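Long-range contacts in yeast Cdc13 OB4 (Candida glabrata, PDB 3RMH), which probably binds DNA as part of the telomere protein Cdc13, of which this chain is the C-terminal, dimer-forming OB-fold domain (OB4): residues B[36-41]-B[48-53]; B[68-73]-B[117-122]. The protein carries 2 engineered substitutions. One frame throughout, in Å; residues are numbered along the deposited sequence.

How the interactions relate
Interaction 1 pairs strands 28-42 and 46-52 as an antiparallel hairpin; interaction 2, later in the chain, brings strand 68-73 to strand 115-119. Their centres are about 10 Å apart, and strands 46-52 and 68-73 are antiparallel neighbours in one curled sheet: Val70 N lies 2.8 Å from Ile49 O, a probable hydrogen bond. With strand 99-108 paired to both 28-42 and 115-119, this order of strands is that of an OB-fold barrel, in which interaction 1 is the first hairpin and interaction 2 the closing seam. Both contacts touch the second subunit, so the barrel wall also contributes to the dimer, interaction 1 with salt bridges and interaction 2 with packing.

Interaction 1: B[36-41]-B[48-53]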
loop_
_atom_site.group_PDB
_atom_site.type_symbol
_atom_site.label_atom_id
_atom_site.label_comp_id
_atom_site.label_asym_id
_atom_site.label_seq_id
_atom_site.Cartn_x
_atom_site.Cartn_y
_atom_site.Cartn_z
ATOM N N ILE B 36 -11.801 -3.430 8.744
ATOM C CA ILE B 36 -11.598 -3.002 7.352
ATOM C C ILE B 36 -11.788 -1.500 7.307
ATOM O O ILE B 36 -12.856 -1.005 7.649
ATOM C CB ILE B 36 -12.622 -3.675 6.414
ATOM C CG1 ILE B 36 -12.374 -5.191 6.371
ATOM C CG2 ILE B 36 -12.580 -3.019 5.032
ATOM C CD1 ILE B 36 -13.388 -5.992 5.597
ATOM N N ILE B 37 -10.769 -0.755 6.891
ATOM C CA ILE B 37 -10.903 0.705 6.890
ATOM C C ILE B 37 -10.932 1.347 5.511
ATOM O O ILE B 37 -11.265 2.511 5.380
ATOM C CB ILE B 37 -9.807 1.375 7.711
ATOM C CG1 ILE B 37 -8.431 0.931 7.201
ATOM C CG2 ILE B 37 -10.001 1.050 9.187
ATOM C CD1 ILE B 37 -7.293 1.694 7.813
ATOM N N ASP B 38 -10.562 0.606 4.477
ATOM C CA ASP B 38 -10.622 1.167 3.134
ATOM C C ASP B 38 -10.706 0.024 2.160
ATOM O O ASP B 38 -10.116 -1.034 2.379
ATOM C CB ASP B 38 -9.375 2.025 2.848
ATOM C CG ASP B 38 -9.597 3.044 1.739
ATOM O OD1 ASP B 38 -10.752 3.236 1.312
ATOM O OD2 ASP B 38 -8.611 3.672 1.301
ATOM N N VAL B 39 -11.457 0.227 1.090
ATOM C CA VAL B 39 -11.477 -0.730 0.006
ATOM C C VAL B 39 -11.307 0.028 -1.298
ATOM O O VAL B 39 -11.904 1.080 -1.501
ATOM C CB VAL B 39 -12.782 -1.551 -0.029
ATOM C CG1 VAL B 39 -12.759 -2.503 -1.203
ATOM C CG2 VAL B 39 -12.978 -2.329 1.275
ATOM N N GLU B 40 -10.477 -0.505 -2.179
ATOM C CA GLU B 40 -10.287 0.107 -3.474
ATOM C C GLU B 40 -10.508 -0.951 -4.531
ATOM O O GLU B 40 -10.079 -2.093 -4.374
ATOM C CB GLU B 40 -8.884 0.701 -3.572
ATOM C CG GLU B 40 -8.561 1.269 -4.927
ATOM C CD GLU B 40 -7.439 2.285 -4.865
ATOM O OE1 GLU B 40 -6.713 2.307 -3.847
ATOM O OE2 GLU B 40 -7.300 3.068 -5.829
ATOM N N ILE B 41 -11.214 -0.576 -5.590
ATOM C CA ILE B 41 -11.479 -1.486 -6.691
ATOM C C ILE B 41 -10.782 -1.004 -7.959
ATOM O O ILE B 41 -10.851 0.173 -8.297
ATOM C CB ILE B 41 -12.976 -1.593 -6.960
ATOM C CG1 ILE B 41 -13.697 -2.174 -5.740
ATOM C CG2 ILE B 41 -13.234 -2.454 -8.182
ATOM C CD1 ILE B 41 -15.217 -1.999 -5.805
ATOM N N ARG B 48 -8.478 -4.256 -3.381
ATOM C CA ARG B 48 -7.524 -4.039 -2.307
ATOM C C ARG B 48 -8.230 -3.597 -1.038
ATOM O O ARG B 48 -8.962 -2.611 -1.042
ATOM C CB ARG B 48 -6.520 -2.963 -2.699
ATOM C CG ARG B 48 -5.835 -3.246 -4.000
ATOM C CD ARG B 48 -5.091 -2.011 -4.457
ATOM N NE ARG B 48 -4.523 -2.171 -5.791
ATOM C CZ ARG B 48 -3.996 -1.169 -6.486
ATOM N NH1 ARG B 48 -3.987 0.052 -5.968
ATOM N NH2 ARG B 48 -3.484 -1.384 -7.693
ATOM N N ILE B 49 -7.977 -4.317 0.044
ATOM C CA ILE B 49 -8.654 -4.086 1.328
ATOM C C ILE B 49 -7.610 -3.735 2.382
ATOM O O ILE B 49 -6.712 -4.529 2.647
ATOM C CB ILE B 49 -9.380 -5.364 1.761
ATOM C CG1 ILE B 49 -10.366 -5.805 0.678
ATOM C CG2 ILE B 49 -10.098 -5.193 3.109
ATOM C CD1 ILE B 49 -11.005 -7.160 0.951
ATOM N N LYS B 50 -7.722 -2.555 2.990
ATOM C CA LYS B 50 -6.801 -2.168 4.058
ATOM C C LYS B 50 -7.410 -2.487 5.422
ATOM O O LYS B 50 -8.552 -2.129 5.688
ATOM C CB LYS B 50 -6.458 -0.671 3.977
ATOM C CG LYS B 50 -5.629 -0.290 2.723
ATOM C CD LYS B 50 -5.095 1.139 2.802
ATOM C CE LYS B 50 -4.306 1.529 1.544
ATOM N NZ LYS B 50 -5.198 1.749 0.365
ATOM N N VAL B 51 -6.641 -3.158 6.271
ATOM C CA VAL B 51 -7.119 -3.551 7.597
ATOM C C VAL B 51 -6.139 -3.152 8.692
ATOM O O VAL B 51 -4.928 -3.066 8.458
ATOM C CB VAL B 51 -7.382 -5.083 7.686
ATOM C CG1 VAL B 51 -8.360 -5.535 6.605
ATOM C CG2 VAL B 51 -6.066 -5.878 7.570
ATOM N N VAL B 52 -6.687 -2.910 9.881
ATOM C CA VAL B 52 -5.939 -2.527 11.081
ATOM C C VAL B 52 -6.440 -3.319 12.290
ATOM O O VAL B 52 -7.580 -3.777 12.300
ATOM C CB VAL B 52 -6.085 -1.020 11.378
ATOM C CG1 VAL B 52 -5.647 -0.210 10.167
ATOM C CG2 VAL B 52 -7.539 -0.673 11.771
ATOM N N ASN B 53 -5.597 -3.483 13.307
ATOM C CA ASN B 53 -5.999 -4.203 14.506
ATOM C C ASN B 53 -6.972 -3.379 15.371
ATOM O O ASN B 53 -7.900 -3.927 15.961
ATOM C CB ASN B 53 -4.776 -4.659 15.325
ATOM C CG ASN B 53 -3.946 -5.746 14.620
ATOM O OD1 ASN B 53 -2.763 -5.551 14.335
ATOM N ND2 ASN B 53 -4.559 -6.896 14.360
#
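Val39 faces Ile49 and Glu40 faces Arg48 in an antiparallel hairpin whose strand axes approach to 4.7 Å, with N-to-C directions 159° apart. Glu40 and Arg48 form a hydrogen-bonded pair, closed by Glu40 N to Arg48 O at 2.8 Å and by Arg48 N to Glu40 O. Farther along, the register slips by one: Ile37 N donates to Lys50 O, whereas Lys50 N donates to Asp38 O. The result is a beta bulge, with Ile37 and Asp38 both standing opposite Lys50.

Ile36, Val39, Ile49 and Val51 occupy the buried face. Here Ile36 CG2 meets Ile49 CG2 at 3.8 Å, and Ile36 CG1 meets Val51 CG1 at 4.0 Å. In the bulge, Ile37 has CG1 between its backbone N and carbonyl carbon (chi1 55°), which lays CG1 against Lys50 O. Its CD1 presses on Val52 CG1 at 3.4 Å, closer than usual carbon packing, and the two side chains cross at about a right angle.

On the other face Asp38 and Lys50 lie side by side, as do Glu40 and Arg48. Neither pair closes a salt bridge: Asp38 OD2 is 4.0 Å from Lys50 NZ, and Glu40 OE1 is 4.1 Å from Arg48 NH1, with the carboxylate and guanidinium planes 60° apart. For Glu40 and Arg48 the firmer partners lie outside this pairing. Arg48 NE is bridged to Glu46 of its own strand, Glu40 OE1 forms a salt bridge with Arg48 NH1 of the second subunit, and Arg48 NH2 forms one with Glu40 OE2 of that subunit. The chemistry is therefore divided: backbone bonds and aliphatic packing hold the hairpin, while Glu40 and Arg48, which do not bridge within it, bridge to their counterparts across the dimer interface.

Interaction 2: B[68-73]-B[117-122]; sequences LEVYIT and WSPIEC
Tyr71 N donates to Trp117 O over 2.8 Å where strands 68-73 and 115-119 meet to close the OB-fold barrel. The strand segments run 60° apart, which restricts their backbone contact to a short crossing. One residue on, Ser118 OG donates to Tyr71 O at 2.9 Å, with a C=O...OG angle of 171°. OG is anti to its own backbone N (chi1 -160°), which turns it to the Tyr71 carbonyl; the second direct bond of the seam is thus made by a side chain.

Apolar contacts lie at both ends of the crossing. Leu68 sets CD1 over one face of the Trp117 indole, 3.8 Å from the centroid of the five-membered ring, in a CH-pi contact; the two side chains cross at about a right angle. At the other end, the Pro119 ring is met by two branched residues. Val70 CG1 is 3.3 Å from Pro119 CD, a tight carbon pair, and Ile72 CG1 is 3.7 Å from Pro119 CG.

The next shell holds these groups in place. Leu68 N and Val70 N lie within probable hydrogen-bonding distance of Val51 O and Ile49 O of strand 46-52, while Ser118 bonds through its backbone to Phe105 of strand 99-108. The Tyr30 ring meets the Trp117 ring at a steep angle, and Phe81 of helix 75-82 packs on Ile72. Lys50 of the second subunit touches Tyr71, and Pro64 of that subunit touches Trp117.

Where the strands diverge before the Tyr71 bond, a water spans the gap: it donates to Glu69 O at 2.6 Å and accepts from Trp117 N at 3.2 Å, its oxygen lying in plane at the edge of the Tyr71 ring.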
loop_
_atom_site.group_PDB
_atom_site.type_symbol
_atom_site.label_atom_id
_atom_site.label_comp_id
_atom_site.label_asym_id
_atom_site.label_seq_id
_atom_site.Cartn_x
_atom_site.Cartn_y
_atom_site.Cartn_z
ATOM N N LEU B 68 -2.430 -3.469 7.015
ATOM C CA LEU B 68 -2.144 -4.586 6.127
ATOM C C LEU B 68 -2.984 -4.395 4.876
ATOM O O LEU B 68 -4.204 -4.209 4.950
ATOM C CB LEU B 68 -2.465 -5.922 6.811
ATOM C CG LEU B 68 -1.793 -7.151 6.168
ATOM C CD1 LEU B 68 -0.301 -7.177 6.523
ATOM C CD2 LEU B 68 -2.448 -8.436 6.640
ATOM N N GLU B 69 -2.330 -4.385 3.722
ATOM C CA GLU B 69 -3.046 -4.316 2.460
ATOM C C GLU B 69 -3.262 -5.716 1.903
ATOM O O GLU B 69 -2.317 -6.434 1.578
ATOM C CB GLU B 69 -2.323 -3.415 1.442
ATOM C CG GLU B 69 -3.143 -3.168 0.179
ATOM C CD GLU B 69 -2.680 -1.947 -0.616
ATOM O OE1 GLU B 69 -1.574 -1.427 -0.344
ATOM O OE2 GLU B 69 -3.437 -1.503 -1.510
ATOM N N VAL B 70 -4.524 -6.099 1.809
ATOM C CA VAL B 70 -4.922 -7.442 1.402
ATOM C C VAL B 70 -5.451 -7.394 -0.025
ATOM O O VAL B 70 -6.385 -6.661 -0.314
ATOM C CB VAL B 70 -6.044 -7.963 2.314
ATOM C CG1 VAL B 70 -6.544 -9.324 1.843
ATOM C CG2 VAL B 70 -5.558 -8.033 3.756
ATOM N N TYR B 71 -4.869 -8.201 -0.901
ATOM C CA TYR B 71 -5.182 -8.154 -2.324
ATOM C C TYR B 71 -5.942 -9.367 -2.778
ATOM O O TYR B 71 -5.572 -10.491 -2.463
ATOM C CB TYR B 71 -3.877 -8.146 -3.144
ATOM C CG TYR B 71 -3.045 -6.903 -3.019
ATOM C CD1 TYR B 71 -3.014 -5.969 -4.043
ATOM C CD2 TYR B 71 -2.251 -6.685 -1.908
ATOM C CE1 TYR B 71 -2.238 -4.824 -3.945
ATOM C CE2 TYR B 71 -1.456 -5.543 -1.803
ATOM C CZ TYR B 71 -1.458 -4.623 -2.822
ATOM O OH TYR B 71 -0.683 -3.497 -2.713
ATOM N N ILE B 72 -6.991 -9.135 -3.554
ATOM C CA ILE B 72 -7.688 -10.202 -4.248
ATOM C C ILE B 72 -7.449 -9.896 -5.719
ATOM O O ILE B 72 -8.014 -8.950 -6.254
ATOM C CB ILE B 72 -9.178 -10.165 -3.956
ATOM C CG1 ILE B 72 -9.413 -10.389 -2.457
ATOM C CG2 ILE B 72 -9.904 -11.235 -4.758
ATOM C CD1 ILE B 72 -10.872 -10.234 -2.030
ATOM N N THR B 73 -6.612 -10.694 -6.372
ATOM C CA THR B 73 -6.059 -10.278 -7.660
ATOM C C THR B 73 -6.310 -11.281 -8.776
ATOM O O THR B 73 -6.090 -12.477 -8.595
ATOM C CB THR B 73 -4.559 -10.042 -7.517
ATOM O OG1 THR B 73 -4.334 -9.170 -6.403
ATOM C CG2 THR B 73 -3.988 -9.425 -8.787
ATOM N N TRP B 117 0.020 -9.569 0.656
ATOM C CA TRP B 117 -0.838 -10.400 1.486
ATOM C C TRP B 117 -2.165 -10.631 0.765
ATOM O O TRP B 117 -2.712 -9.726 0.118
ATOM C CB TRP B 117 -1.052 -9.720 2.851
ATOM C CG TRP B 117 0.212 -9.760 3.656
ATOM C CD1 TRP B 117 1.239 -8.849 3.632
ATOM C CD2 TRP B 117 0.617 -10.806 4.562
ATOM N NE1 TRP B 117 2.248 -9.257 4.487
ATOM C CE2 TRP B 117 1.900 -10.437 5.052
ATOM C CE3 TRP B 117 0.026 -11.987 4.993
ATOM C CZ2 TRP B 117 2.578 -11.238 5.985
ATOM C CZ3 TRP B 117 0.716 -12.778 5.901
ATOM C CH2 TRP B 117 1.971 -12.396 6.396
ATOM N N SER B 118 -2.686 -11.842 0.886
ATOM C CA SER B 118 -3.864 -12.240 0.135
ATOM C C SER B 118 -4.722 -13.083 1.063
ATOM O O SER B 118 -4.185 -13.765 1.923
ATOM C CB SER B 118 -3.418 -13.087 -1.059
ATOM O OG SER B 118 -4.407 -13.124 -2.065
ATOM N N PRO B 119 -6.051 -13.037 0.898
ATOM C CA PRO B 119 -6.926 -13.821 1.769
ATOM C C PRO B 119 -7.314 -15.177 1.185
ATOM O O PRO B 119 -7.307 -15.367 -0.030
ATOM C CB PRO B 119 -8.166 -12.930 1.891
ATOM C CG PRO B 119 -8.257 -12.263 0.547
ATOM C CD PRO B 119 -6.811 -12.092 0.058
ATOM N N ILE B 120 -7.685 -16.108 2.056
ATOM C CA ILE B 120 -8.030 -17.457 1.633
ATOM C C ILE B 120 -9.514 -17.736 1.788
ATOM O O ILE B 120 -10.062 -17.516 2.855
ATOM C CB ILE B 120 -7.288 -18.488 2.494
ATOM C CG1 ILE B 120 -5.781 -18.315 2.322
ATOM C CG2 ILE B 120 -7.737 -19.905 2.135
ATOM C CD1 ILE B 120 -4.974 -18.893 3.455
ATOM N N GLU B 121 -10.147 -18.249 0.734
ATOM C CA GLU B 121 -11.549 -18.651 0.790
ATOM C C GLU B 121 -12.411 -17.498 1.305
ATOM O O GLU B 121 -13.365 -17.691 2.048
ATOM C CB GLU B 121 -11.735 -19.887 1.673
ATOM C CG GLU B 121 -11.211 -21.181 1.065
ATOM C CD GLU B 121 -11.173 -22.327 2.063
ATOM O OE1 GLU B 121 -11.780 -22.197 3.150
ATOM O OE2 GLU B 121 -10.531 -23.357 1.762
ATOM N N CYS B 122 -12.045 -16.291 0.906
ATOM C CA CYS B 122 -12.779 -15.103 1.314
ATOM C C CYS B 122 -13.836 -14.811 0.252
ATOM O O CYS B 122 -13.522 -14.769 -0.938
ATOM C CB CYS B 122 -11.806 -13.933 1.446
ATOM S SG CYS B 122 -12.543 -12.401 2.013
HETATM O O HOH W 1 0.306 -6.473 1.265
#